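PDB 5XZ3: peptidoglycan-recognition protein from Apis mellifera, which probably recognises bacterial peptidoglycan in honeybee innate immunity, using a fold related to N-acetylmuramoyl-L-alanine amidases. Local coordinates for residues F157-Y160 with K161-N165; H68-Y72 with S73-G77. One frame throughout, in Å; residues are numbered along the deposited sequence.

Contact 1: F157-Y160 with K161-N165; sequences FELY and KQIQN
Lys-161 crosses obliquely over one face of the ring of Phe-157, one turn earlier in helix 157-163, the last helix of this amidase-like fold, and swings its ammonium group back toward Glu-158. Backbone bonds of the i to i+4 kind hold the turns together: Lys-161 N gives its hydrogen to Phe-157 O at 3.1 Å and Ile-163 N to Leu-159 O at 3.0 Å, while the bond from Gln-162 N to Glu-158 O is weak. Charge and ring contacts converge on the lysine. Its chain is extended except for a bend at chi3 (-65°), which carries CE over the centre of the Phe-157 ring, 3.7 Å from the centroid, in a CH-pi contact. NZ sits off-centre over the same ring, a cation-pi pair, and closes a salt bridge to Glu-158 OE1 at 2.8 Å. The ammonium meets that oxygen on its syn side but 30° out of the carboxylate plane. Without the long chain, as with an alanine here, the Glu-158 carboxylate would probably lose this positive mate and the Phe-157 ring the cover on that face.

Leu-159 and Ile-163 make an apolar pair, turned from the lysine. Leu-159 CD1 touches Ile-163 CG2 at 3.8 Å, and the leucine also rests on Leu-121 of helix 118-133 and on Phe-111. The Tyr-160 ring, which has a cation-pi partner in Lys-147, slants past Ile-163, with the two CD1 atoms 4.0 Å apart. A different kind of contact, an amide set against a ring, joins Tyr-160 to Gln-164. The glutamine approaches as an extended chain, its amide plane turned 32° from the ring; CG lies over one face toward the rim, and OE1 comes within 3.6 Å of Tyr-160 CD2.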
ATOM      1  N   PHE A 157      -9.088  -0.972  13.129  1.00 26.18           N
ATOM      2  CA  PHE A 157     -10.386  -0.296  13.256  1.00 25.84           C
ATOM      3  C   PHE A 157     -10.276   1.230  13.145  1.00 25.23           C
ATOM      4  O   PHE A 157     -11.096   1.866  12.488  1.00 24.68           O
ATOM      5  CB  PHE A 157     -11.041  -0.706  14.587  1.00 26.82           C
ATOM      6  CG  PHE A 157     -12.436  -0.177  14.782  1.00 27.68           C
ATOM      7  CD1 PHE A 157     -13.380  -0.199  13.738  1.00 27.25           C
ATOM      8  CD2 PHE A 157     -12.817   0.328  16.016  1.00 28.19           C
ATOM      9  CE1 PHE A 157     -14.669   0.277  13.948  1.00 28.07           C
ATOM     10  CE2 PHE A 157     -14.109   0.820  16.225  1.00 29.52           C
ATOM     11  CZ  PHE A 157     -15.034   0.796  15.195  1.00 29.07           C
ATOM     12  N   GLU A 158      -9.264   1.808  13.784  1.00 25.47           N
ATOM     13  CA  GLU A 158      -9.143   3.262  13.822  1.00 25.53           C
ATOM     14  C   GLU A 158      -8.845   3.799  12.423  1.00 25.08           C
ATOM     15  O   GLU A 158      -9.528   4.720  11.955  1.00 25.25           O
ATOM     16  CB  GLU A 158      -8.121   3.735  14.872  1.00 27.02           C
ATOM     17  CG  GLU A 158      -8.574   3.545  16.327  1.00 28.28           C
ATOM     18  CD  GLU A 158      -9.961   4.156  16.575  1.00 29.49           C
ATOM     19  OE1 GLU A 158     -10.854   3.402  17.032  1.00 29.31           O
ATOM     20  OE2 GLU A 158     -10.182   5.372  16.261  1.00 29.48           O
ATOM     21  N   LEU A 159      -7.862   3.192  11.754  1.00 24.62           N
ATOM     22  CA  LEU A 159      -7.533   3.560  10.363  1.00 24.13           C
ATOM     23  C   LEU A 159      -8.676   3.281   9.394  1.00 23.69           C
ATOM     24  O   LEU A 159      -8.917   4.058   8.463  1.00 23.62           O
ATOM     25  CB  LEU A 159      -6.251   2.860   9.890  1.00 23.25           C
ATOM     26  CG  LEU A 159      -5.896   2.928   8.388  1.00 24.07           C
ATOM     27  CD1 LEU A 159      -5.836   4.383   7.904  1.00 23.41           C
ATOM     28  CD2 LEU A 159      -4.574   2.222   8.137  1.00 23.59           C
ATOM     29  N   TYR A 160      -9.340   2.150   9.583  1.00 24.31           N
ATOM     30  CA  TYR A 160     -10.532   1.832   8.791  1.00 24.22           C
ATOM     31  C   TYR A 160     -11.590   2.927   8.794  1.00 24.40           C
ATOM     32  O   TYR A 160     -12.089   3.322   7.728  1.00 24.67           O
ATOM     33  CB  TYR A 160     -11.124   0.504   9.221  1.00 24.03           C
ATOM     34  CG  TYR A 160     -12.236   0.031   8.336  1.00 24.09           C
ATOM     35  CD1 TYR A 160     -11.969  -0.429   7.042  1.00 24.02           C
ATOM     36  CD2 TYR A 160     -13.568   0.054   8.776  1.00 24.95           C
ATOM     37  CE1 TYR A 160     -12.989  -0.845   6.208  1.00 24.31           C
ATOM     38  CE2 TYR A 160     -14.614  -0.376   7.940  1.00 25.32           C
ATOM     39  CZ  TYR A 160     -14.301  -0.830   6.664  1.00 24.99           C
ATOM     40  OH  TYR A 160     -15.294  -1.288   5.843  1.00 25.06           O
ATOM     41  N   LYS A 161     -11.940   3.431   9.977  1.00 24.61           N
ATOM     42  CA  LYS A 161     -12.900   4.529  10.069  1.00 24.67           C
ATOM     43  C   LYS A 161     -12.406   5.770   9.333  1.00 24.37           C
ATOM     44  O   LYS A 161     -13.203   6.500   8.767  1.00 24.53           O
ATOM     45  CB  LYS A 161     -13.214   4.861  11.538  1.00 25.15           C
ATOM     46  CG  LYS A 161     -14.136   3.837  12.196  1.00 25.61           C
ATOM     47  CD  LYS A 161     -14.285   4.089  13.691  1.00 26.48           C
ATOM     48  CE  LYS A 161     -12.983   3.909  14.467  1.00 26.07           C
ATOM     49  NZ  LYS A 161     -13.229   4.272  15.901  1.00 27.22           N
ATOM     50  N   GLN A 162     -11.090   5.973   9.301  1.00 24.24           N
ATOM     51  CA  GLN A 162     -10.508   7.113   8.585  1.00 25.19           C
ATOM     52  C   GLN A 162     -10.650   6.985   7.086  1.00 24.41           C
ATOM     53  O   GLN A 162     -10.968   7.973   6.421  1.00 24.75           O
ATOM     54  CB  GLN A 162      -9.034   7.273   8.925  1.00 25.73           C
ATOM     55  CG  GLN A 162      -8.821   7.752  10.339  1.00 27.66           C
ATOM     56  CD  GLN A 162      -7.361   7.946  10.645  1.00 28.44           C
ATOM     57  OE1 GLN A 162      -6.878   9.068  10.704  1.00 31.12           O
ATOM     58  NE2 GLN A 162      -6.659   6.867  10.828  1.00 27.23           N
ATOM     59  N   ILE A 163     -10.433   5.780   6.550  1.00 24.10           N
ATOM     60  CA  ILE A 163     -10.512   5.593   5.082  1.00 24.61           C
ATOM     61  C   ILE A 163     -11.975   5.641   4.645  1.00 25.23           C
ATOM     62  O   ILE A 163     -12.270   6.002   3.504  1.00 25.19           O
ATOM     63  CB  ILE A 163      -9.784   4.317   4.555  1.00 24.54           C
ATOM     64  CG1 ILE A 163     -10.554   3.041   4.953  1.00 24.67           C
ATOM     65  CG2 ILE A 163      -8.304   4.319   4.991  1.00 24.57           C
ATOM     66  CD1 ILE A 163     -10.140   1.761   4.262  1.00 23.97           C
ATOM     67  N   GLN A 164     -12.898   5.353   5.575  1.00 24.99           N
ATOM     68  CA  GLN A 164     -14.333   5.492   5.268  1.00 25.54           C
ATOM     69  C   GLN A 164     -14.766   6.928   4.913  1.00 25.91           C
ATOM     70  O   GLN A 164     -15.833   7.124   4.321  1.00 25.65           O
ATOM     71  CB  GLN A 164     -15.201   4.964   6.411  1.00 25.85           C
ATOM     72  CG  GLN A 164     -15.179   3.452   6.516  1.00 26.27           C
ATOM     73  CD  GLN A 164     -16.049   2.956   7.638  1.00 26.78           C
ATOM     74  OE1 GLN A 164     -15.637   2.940   8.799  1.00 26.51           O
ATOM     75  NE2 GLN A 164     -17.271   2.577   7.303  1.00 27.05           N
ATOM     76  N   ASN A 165     -13.950   7.914   5.274  1.00 26.10           N
ATOM     77  CA  ASN A 165     -14.200   9.311   4.858  1.00 27.30           C
ATOM     78  C   ASN A 165     -13.874   9.566   3.388  1.00 27.74           C
ATOM     79  O   ASN A 165     -14.318  10.564   2.803  1.00 28.25           O
ATOM     80  CB  ASN A 165     -13.434  10.291   5.747  1.00 28.91           C
ATOM     81  CG  ASN A 165     -13.897  10.254   7.203  1.00 29.95           C
ATOM     82  OD1 ASN A 165     -15.074  10.025   7.491  1.00 30.14           O
ATOM     83  ND2 ASN A 165     -12.962  10.497   8.127  1.00 30.08           N
TER

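Contact 2: H68-Y72 with S73-G77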
ATOM      1  N   HIS A  68       8.002 -14.297  -3.691  1.00 33.06           N
ATOM      2  CA  HIS A  68       8.635 -13.762  -4.891  1.00 33.89           C
ATOM      3  C   HIS A  68       9.154 -12.323  -4.705  1.00 32.97           C
ATOM      4  O   HIS A  68      10.078 -11.896  -5.393  1.00 32.90           O
ATOM      5  CB  HIS A  68       7.681 -13.881  -6.112  1.00 36.61           C
ATOM      6  CG  HIS A  68       6.393 -13.109  -5.976  1.00 39.10           C
ATOM      7  ND1 HIS A  68       5.361 -13.504  -5.146  1.00 40.72           N
ATOM      8  CD2 HIS A  68       5.965 -11.977  -6.589  1.00 39.14           C
ATOM      9  CE1 HIS A  68       4.364 -12.640  -5.243  1.00 41.01           C
ATOM     10  NE2 HIS A  68       4.706 -11.700  -6.108  1.00 40.59           N
ATOM     11  N   ASP A  69       8.569 -11.597  -3.756  1.00 31.60           N
ATOM     12  CA  ASP A  69       8.770 -10.148  -3.624  1.00 30.30           C
ATOM     13  C   ASP A  69       8.247  -9.700  -2.254  1.00 28.76           C
ATOM     14  O   ASP A  69       7.597 -10.481  -1.555  1.00 28.13           O
ATOM     15  CB  ASP A  69       7.987  -9.444  -4.744  1.00 31.01           C
ATOM     16  CG  ASP A  69       8.554  -8.077  -5.109  1.00 32.84           C
ATOM     17  OD1 ASP A  69       9.406  -7.554  -4.369  1.00 30.95           O
ATOM     18  OD2 ASP A  69       8.147  -7.536  -6.171  1.00 33.16           O
ATOM     19  N   ILE A  70       8.536  -8.458  -1.859  1.00 28.07           N
ATOM     20  CA  ILE A  70       7.770  -7.818  -0.778  1.00 28.14           C
ATOM     21  C   ILE A  70       6.297  -7.847  -1.218  1.00 27.83           C
ATOM     22  O   ILE A  70       5.982  -7.626  -2.414  1.00 27.46           O
ATOM     23  CB  ILE A  70       8.265  -6.393  -0.425  1.00 29.12           C
ATOM     24  CG1 ILE A  70       7.520  -5.863   0.828  1.00 30.16           C
ATOM     25  CG2 ILE A  70       8.209  -5.472  -1.654  1.00 29.48           C
ATOM     26  CD1 ILE A  70       8.155  -4.695   1.563  1.00 30.64           C
ATOM     27  N   GLY A  71       5.418  -8.195  -0.285  1.00 27.63           N
ATOM     28  CA  GLY A  71       4.025  -8.509  -0.613  1.00 26.48           C
ATOM     29  C   GLY A  71       3.139  -7.308  -0.901  1.00 26.22           C
ATOM     30  O   GLY A  71       2.094  -7.448  -1.558  1.00 25.07           O
ATOM     31  N   TYR A  72       3.543  -6.132  -0.410  1.00 25.46           N
ATOM     32  CA  TYR A  72       2.711  -4.921  -0.524  1.00 25.01           C
ATOM     33  C   TYR A  72       3.058  -4.072  -1.743  1.00 24.68           C
ATOM     34  O   TYR A  72       4.232  -3.936  -2.080  1.00 24.86           O
ATOM     35  CB  TYR A  72       2.850  -4.067   0.735  1.00 24.93           C
ATOM     36  CG  TYR A  72       2.459  -4.754   2.022  1.00 25.48           C
ATOM     37  CD1 TYR A  72       1.136  -5.158   2.249  1.00 25.75           C
ATOM     38  CD2 TYR A  72       3.404  -4.971   3.038  1.00 26.35           C
ATOM     39  CE1 TYR A  72       0.758  -5.742   3.445  1.00 25.99           C
ATOM     40  CE2 TYR A  72       3.035  -5.572   4.250  1.00 26.23           C
ATOM     41  CZ  TYR A  72       1.714  -5.960   4.434  1.00 27.03           C
ATOM     42  OH  TYR A  72       1.323  -6.549   5.623  1.00 27.65           O
ATOM     43  N   SER A  73       2.046  -3.487  -2.396  1.00 23.42           N
ATOM     44  CA  SER A  73       2.304  -2.674  -3.603  1.00 22.88           C
ATOM     45  C   SER A  73       3.006  -1.372  -3.266  1.00 23.04           C
ATOM     46  O   SER A  73       4.027  -1.031  -3.890  1.00 23.46           O
ATOM     47  CB  SER A  73       1.021  -2.410  -4.402  1.00 22.84           C
ATOM     48  OG  SER A  73       0.300  -3.615  -4.502  1.00 22.55           O
ATOM     49  N   PHE A  74       2.466  -0.676  -2.262  1.00 22.65           N
ATOM     50  CA  PHE A  74       3.049   0.545  -1.713  1.00 23.55           C
ATOM     51  C   PHE A  74       2.961   0.552  -0.199  1.00 24.28           C
ATOM     52  O   PHE A  74       2.044  -0.041   0.383  1.00 24.53           O
ATOM     53  CB  PHE A  74       2.341   1.775  -2.272  1.00 23.64           C
ATOM     54  CG  PHE A  74       2.484   1.936  -3.752  1.00 23.83           C
ATOM     55  CD1 PHE A  74       3.623   2.556  -4.293  1.00 24.85           C
ATOM     56  CD2 PHE A  74       1.509   1.434  -4.619  1.00 23.96           C
ATOM     57  CE1 PHE A  74       3.782   2.692  -5.683  1.00 24.36           C
ATOM     58  CE2 PHE A  74       1.667   1.567  -6.001  1.00 24.00           C
ATOM     59  CZ  PHE A  74       2.796   2.208  -6.524  1.00 24.41           C
ATOM     60  N   LEU A  75       3.894   1.250   0.440  1.00 25.12           N
ATOM     61  CA  LEU A  75       3.876   1.373   1.905  1.00 25.35           C
ATOM     62  C   LEU A  75       3.889   2.858   2.264  1.00 25.49           C
ATOM     63  O   LEU A  75       4.460   3.668   1.541  1.00 25.09           O
ATOM     64  CB  LEU A  75       5.047   0.619   2.554  1.00 25.46           C
ATOM     65  CG  LEU A  75       5.042  -0.900   2.295  1.00 25.65           C
ATOM     66  CD1 LEU A  75       5.941  -1.206   1.101  1.00 26.41           C
ATOM     67  CD2 LEU A  75       5.512  -1.670   3.517  1.00 26.15           C
ATOM     68  N   ILE A  76       3.209   3.204   3.355  1.00 26.21           N
ATOM     69  CA  ILE A  76       3.126   4.588   3.821  1.00 27.06           C
ATOM     70  C   ILE A  76       3.858   4.628   5.172  1.00 28.30           C
ATOM     71  O   ILE A  76       3.485   3.922   6.098  1.00 28.39           O
ATOM     72  CB  ILE A  76       1.652   5.073   3.984  1.00 27.53           C
ATOM     73  CG1 ILE A  76       0.780   4.841   2.722  1.00 27.18           C
ATOM     74  CG2 ILE A  76       1.577   6.528   4.472  1.00 27.97           C
ATOM     75  CD1 ILE A  76       1.236   5.470   1.411  1.00 27.03           C
ATOM     76  N   GLY A  77       4.912   5.431   5.258  1.00 29.93           N
ATOM     77  CA  GLY A  77       5.671   5.593   6.505  1.00 31.68           C
ATOM     78  C   GLY A  77       5.088   6.719   7.343  1.00 32.41           C
ATOM     79  O   GLY A  77       4.406   7.594   6.817  1.00 31.42           O
TER
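Ser-73 meets Tyr-72 through its backbone, Ser-73 N lying 3.3 Å from Tyr-72 CB, while its own CB bond points away from residues 68-72. Its OG is hydrogen-bonded to the backbone N of Ser-104 in strand 102-107, and its main chain is bonded to Gly-85 and Gly-87. The entry to strand 74-76 is therefore tied on more than one side before the strand begins.

Phe-74 opens the strand and points away from residues 68-72; its ring meets Trp-88 edge to face and packs on Leu-127 of helix 118-133. Its backbone, not its ring, comes near the loop: Phe-74 N lies 3.5 Å from Tyr-72 C.

The strand is an inner member of the mixed sheet at the core of the amidase-like alpha/beta fold, parallel to 102-107 and antiparallel to 82-84, with helices 47-64 and 118-133 packed against it.

Leu-75 carries the apolar contact back to the loop, its two methyls dividing the work. Its chi2, at 96°, is away from the staggered values, and in this setting CD1 faces Ile-70 and CD2 the tyrosine. CD1 meets Ile-70 CD1 tip to tip at 4.2 Å; the isoleucine reaches it by extending CG1 anti to the backbone N (chi1 -173°) and CD1 onward in the same sense. Both side chains also touch Ile-57 of helix 47-64, which makes them one apolar cluster. Leu-75 CD2 lies 3.9 Å from Tyr-72 CD2, obliquely placed against the ring, with the two side chains crossing at about a right angle. The base of the tyrosine is braced as well: Leu-75 CG is 4.2 Å from Tyr-72 CB.

Contact 2 closes long before contact 1 opens along the chain, and the two do not touch: their centres lie about 20 Å apart and their nearest atoms about 8 Å. Contact 2 sits near the middle of the molecule, about 6 Å from the chain centre, whereas contact 1 lies about 15 Å out. Helix 118-133 is touched by both, through Gln-162 of contact 1 on Leu-121 and Ile-76 of contact 2 on Met-120 and Ala-124. In peptidoglycan-recognition proteins of this fold the loop leading into strand 74-76 probably borders the peptidoglycan-binding groove, but no ligand contact is assigned to either site here.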